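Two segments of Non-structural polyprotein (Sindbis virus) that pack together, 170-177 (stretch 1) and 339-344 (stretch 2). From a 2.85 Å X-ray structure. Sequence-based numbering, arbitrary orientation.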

ATOM      1  N   LYS A 170       5.619  24.610  14.527  1.00 86.25           N
ATOM      2  CA  LYS A 170       4.712  24.947  13.428  1.00 88.50           C
ATOM      3  C   LYS A 170       3.941  23.701  12.992  1.00 87.43           C
ATOM      4  O   LYS A 170       2.753  23.770  12.678  1.00 87.80           O
ATOM      5  N   PHE A 171       4.627  22.562  12.998  1.00 84.93           N
ATOM      6  CA  PHE A 171       4.040  21.300  12.559  1.00 77.60           C
ATOM      7  C   PHE A 171       3.114  20.700  13.611  1.00 73.39           C
ATOM      8  O   PHE A 171       2.001  20.283  13.296  1.00 73.93           O
ATOM      9  N   LEU A 172       3.564  20.661  14.860  1.00 69.77           N
ATOM     10  CA  LEU A 172       2.754  20.088  15.929  1.00 68.96           C
ATOM     11  C   LEU A 172       1.464  20.880  16.144  1.00 70.64           C
ATOM     12  O   LEU A 172       0.461  20.324  16.597  1.00 66.69           O
ATOM     13  N   ASN A 173       1.485  22.173  15.827  1.00 75.10           N
ATOM     14  CA  ASN A 173       0.287  22.998  15.967  1.00 77.94           C
ATOM     15  C   ASN A 173      -0.802  22.626  14.966  1.00 76.80           C
ATOM     16  O   ASN A 173      -1.952  23.030  15.120  1.00 81.08           O
ATOM     17  N   GLN A 174      -0.449  21.843  13.954  1.00 76.48           N
ATOM     18  CA  GLN A 174      -1.438  21.383  12.989  1.00 83.23           C
ATOM     19  C   GLN A 174      -2.258  20.223  13.541  1.00 86.38           C
ATOM     20  O   GLN A 174      -3.176  19.731  12.884  1.00 92.70           O
ATOM     21  N   PHE A 175      -1.908  19.764  14.735  1.00 83.44           N
ATOM     22  CA  PHE A 175      -2.676  18.713  15.381  1.00 80.60           C
ATOM     23  C   PHE A 175      -3.387  19.314  16.585  1.00 80.97           C
ATOM     24  O   PHE A 175      -2.828  20.138  17.301  1.00 75.16           O
ATOM     25  N   LYS A 176      -4.633  18.897  16.782  1.00 88.92           N
ATOM     26  CA  LYS A 176      -5.568  19.602  17.650  1.00 94.62           C
ATOM     27  C   LYS A 176      -5.397  19.218  19.121  1.00 97.38           C
ATOM     28  O   LYS A 176      -6.006  19.815  20.003  1.00108.53           O
ATOM     29  N   HIS A 177      -4.545  18.234  19.377  1.00 84.72           N
ATOM     30  CA  HIS A 177      -4.375  17.675  20.714  1.00 80.17           C
ATOM     31  C   HIS A 177      -3.350  18.446  21.550  1.00 76.64           C
ATOM     32  O   HIS A 177      -2.282  18.812  21.056  1.00 71.15           O
ATOM     33  N   GLY A 339       3.106  18.557   1.349  1.00 90.26           N
ATOM     34  CA  GLY A 339       1.763  18.337   1.857  1.00 93.52           C
ATOM     35  C   GLY A 339       1.835  18.784   3.310  1.00 94.18           C
ATOM     36  O   GLY A 339       2.923  19.152   3.746  1.00 90.86           O
ATOM     37  N   VAL A 340       0.733  18.761   4.064  1.00 98.11           N
ATOM     38  CA  VAL A 340       0.780  19.156   5.487  1.00106.44           C
ATOM     39  C   VAL A 340      -0.461  18.598   6.202  1.00115.77           C
ATOM     40  O   VAL A 340      -1.448  18.219   5.563  1.00100.38           O
ATOM     41  N   GLY A 341      -0.385  18.570   7.532  1.00142.76           N
ATOM     42  CA  GLY A 341      -1.230  17.748   8.389  1.00153.94           C
ATOM     43  C   GLY A 341      -2.541  18.322   8.906  1.00156.11           C
ATOM     44  O   GLY A 341      -2.971  17.944   9.999  1.00162.94           O
ATOM     45  N   ALA A 342      -3.165  19.248   8.179  1.00137.46           N
ATOM     46  CA  ALA A 342      -4.541  19.616   8.505  1.00117.38           C
ATOM     47  C   ALA A 342      -5.434  18.434   8.102  1.00106.72           C
ATOM     48  O   ALA A 342      -5.172  17.749   7.104  1.00112.85           O
ATOM     49  N   ALA A 343      -6.501  18.220   8.864  1.00 81.74           N
ATOM     50  CA  ALA A 343      -7.299  16.999   8.766  1.00 65.20           C
ATOM     51  C   ALA A 343      -8.565  17.161   7.946  1.00 66.03           C
ATOM     52  O   ALA A 343      -9.417  17.983   8.285  1.00 71.14           O
ATOM     53  N   PRO A 344      -8.695  16.389   6.853  1.00 70.91           N
ATOM     54  CA  PRO A 344      -9.885  16.549   6.009  1.00 73.82           C
ATOM     55  C   PRO A 344     -11.169  16.287   6.789  1.00 72.60           C
ATOM     56  O   PRO A 344     -11.153  15.536   7.768  1.00 71.36           O
TER

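Packing of side chains between residues 170-177 and 339-344 of the Sindbis virus non-structural polyprotein, a small contact that buries 312 Å² summed over both sides. The first stretch leaves a helix and bends through a type I beta turn from Leu172 to Phe175, closed by the backbone hydrogen bond from Phe175 N to Leu172 O (3.1 Å); a second, from Gln174 N to Phe171 O (3.0 Å), overlaps it one residue earlier. The second stretch has no regular helix or strand and lies against this bend, with Gln174 and Ala342 in closest register, 5.7 Å between their CA atoms.

Gln174 is the main side chain of the contact. Its CA-to-CB bond points toward the other stretch, and chi1 in m (-66°), with chi2 between wells at -103°, carries the amide to the backbone of residues 340-342. There NE2 comes 3.3 Å from Val340 CG1 and 3.3 Å from Ala342 N, but the latter pair is two donors and makes no hydrogen bond; NE2 and Ala342 CB are 4.1 Å apart. NE2 also lies 3.5 Å from Gly341 N, again two donors, so as modelled the amide nitrogen has no hydrogen bond across the contact. The carbonyls are no better matched: Gln174 O and Gly341 O, both acceptors, sit 3.4 Å apart.

The CA-to-CB bond of Val340 also points toward the first stretch, and its t rotamer (chi1 -151°) places CG1 against the Gln174 amide, while CG2 lies farther from that nitrogen.

Gly341, poorly ordered, lies by both phenylalanine rings and is heavily covered by the first stretch. An ideal CB here would point toward the first stretch and crowd Phe175 CZ at 3.1 Å, while it would lie at an ordinary 3.6 Å from Phe171 CE1. Phe171 and Phe175 are buried, and each leaves its backbone sideways to the contact before its ring end comes nearer. Phe171 adopts t (chi1 -176°, chi2 43°), which swings the ring so that its edge meets Gly341, with CE1 4.5 Å from Gly341 N. Phe175 adopts m (chi1 -57°, chi2 -83°) and reaches the same glycine from the turn, CE1 lying 4.1 Å from Gly341 O in an oblique approach. Both rings come nearest to backbone atoms of Gly341.

At the far end, Lys176 starts sideways with chi1 off the wells at 16°, then runs through m, t and m at chi2 to chi4. This path brings its aliphatic CE to 3.9 Å from Ala343 CB; the CA-to-CB bond of Ala343 points toward the first stretch. The contact is one of carbon against carbon, and the lysine finds no charged partner in the second stretch. Lys170, t at chi1, also bends its end nearer, yet its NZ stays 4.6 Å from Val340 CG1. Leu172, Asn173 and His177 are out of reach.

No hydrogen bond or salt bridge joins the stretches, so the contact rests on van der Waals packing.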

ATOM      1  CB  LYS A 170       5.489  25.535  12.234  1.00 92.46           C
ATOM      2  CG  LYS A 170       4.625  25.872  10.994  1.00105.92           C
ATOM      3  CD  LYS A 170       5.297  25.508   9.634  1.00116.59           C
ATOM      4  CE  LYS A 170       5.261  23.984   9.309  1.00 83.68           C
ATOM      5  NZ  LYS A 170       5.332  23.693   7.834  1.00 72.65           N
ATOM      6  CB  PHE A 171       5.145  20.303  12.190  1.00 71.26           C
ATOM      7  CG  PHE A 171       4.634  19.010  11.627  1.00 63.80           C
ATOM      8  CD1 PHE A 171       3.604  18.996  10.706  1.00 62.02           C
ATOM      9  CD2 PHE A 171       5.191  17.804  12.014  1.00 69.60           C
ATOM     10  CE1 PHE A 171       3.132  17.802  10.189  1.00 66.72           C
ATOM     11  CE2 PHE A 171       4.725  16.607  11.500  1.00 68.27           C
ATOM     12  CZ  PHE A 171       3.696  16.605  10.587  1.00 66.67           C
ATOM     13  CB  LEU A 172       3.555  19.988  17.232  1.00 69.28           C
ATOM     14  CG  LEU A 172       4.616  18.880  17.274  1.00 63.87           C
ATOM     15  CD1 LEU A 172       5.313  18.829  18.622  1.00 58.77           C
ATOM     16  CD2 LEU A 172       3.995  17.534  16.970  1.00 61.61           C
ATOM     17  CB  ASN A 173       0.624  24.487  15.851  1.00 77.61           C
ATOM     18  CG  ASN A 173       1.262  25.038  17.112  1.00 80.40           C
ATOM     19  OD1 ASN A 173       1.210  24.409  18.169  1.00 79.70           O
ATOM     20  ND2 ASN A 173       1.872  26.215  17.007  1.00 81.88           N
ATOM     21  CB  GLN A 174      -0.781  20.986  11.670  1.00 88.38           C
ATOM     22  CG  GLN A 174      -0.165  22.151  10.936  1.00 89.35           C
ATOM     23  CD  GLN A 174      -1.041  22.590   9.781  1.00 95.16           C
ATOM     24  OE1 GLN A 174      -1.701  23.629   9.852  1.00 94.33           O
ATOM     25  NE2 GLN A 174      -1.084  21.782   8.725  1.00 97.69           N
ATOM     26  CB  PHE A 175      -1.765  17.544  15.749  1.00 74.06           C
ATOM     27  CG  PHE A 175      -1.032  16.993  14.571  1.00 69.01           C
ATOM     28  CD1 PHE A 175      -1.637  16.082  13.729  1.00 67.88           C
ATOM     29  CD2 PHE A 175       0.244  17.426  14.270  1.00 70.58           C
ATOM     30  CE1 PHE A 175      -0.970  15.591  12.621  1.00 65.80           C
ATOM     31  CE2 PHE A 175       0.916  16.937  13.167  1.00 67.23           C
ATOM     32  CZ  PHE A 175       0.306  16.019  12.343  1.00 65.58           C
ATOM     33  CB  LYS A 176      -7.019  19.340  17.205  1.00 98.44           C
ATOM     34  CG  LYS A 176      -7.239  18.153  16.246  1.00105.73           C
ATOM     35  CD  LYS A 176      -6.747  18.403  14.798  1.00105.37           C
ATOM     36  CE  LYS A 176      -6.874  17.151  13.919  1.00100.39           C
ATOM     37  NZ  LYS A 176      -6.157  15.939  14.446  1.00 93.47           N
ATOM     38  CB  HIS A 177      -3.968  16.212  20.589  1.00 80.44           C
ATOM     39  CG  HIS A 177      -4.753  15.462  19.561  1.00 78.94           C
ATOM     40  ND1 HIS A 177      -6.021  14.975  19.799  1.00 83.36           N
ATOM     41  CD2 HIS A 177      -4.459  15.136  18.280  1.00 76.50           C
ATOM     42  CE1 HIS A 177      -6.467  14.367  18.715  1.00 82.20           C
ATOM     43  NE2 HIS A 177      -5.540  14.452  17.778  1.00 80.22           N
ATOM     44  CB  VAL A 340       0.943  20.713   5.728  1.00 94.83           C
ATOM     45  CG1 VAL A 340       1.688  21.013   7.052  1.00 85.84           C
ATOM     46  CG2 VAL A 340       1.770  21.354   4.641  1.00 99.86           C
ATOM     47  CB  ALA A 342      -4.951  20.874   7.786  1.00111.80           C
ATOM     48  CB  ALA A 343      -7.646  16.497  10.151  1.00 64.76           C
ATOM     49  CB  PRO A 344      -9.697  15.482   4.919  1.00 68.54           C
ATOM     50  CG  PRO A 344      -8.266  15.085   4.987  1.00 65.18           C
ATOM     51  CD  PRO A 344      -7.854  15.265   6.407  1.00 69.04           C
TER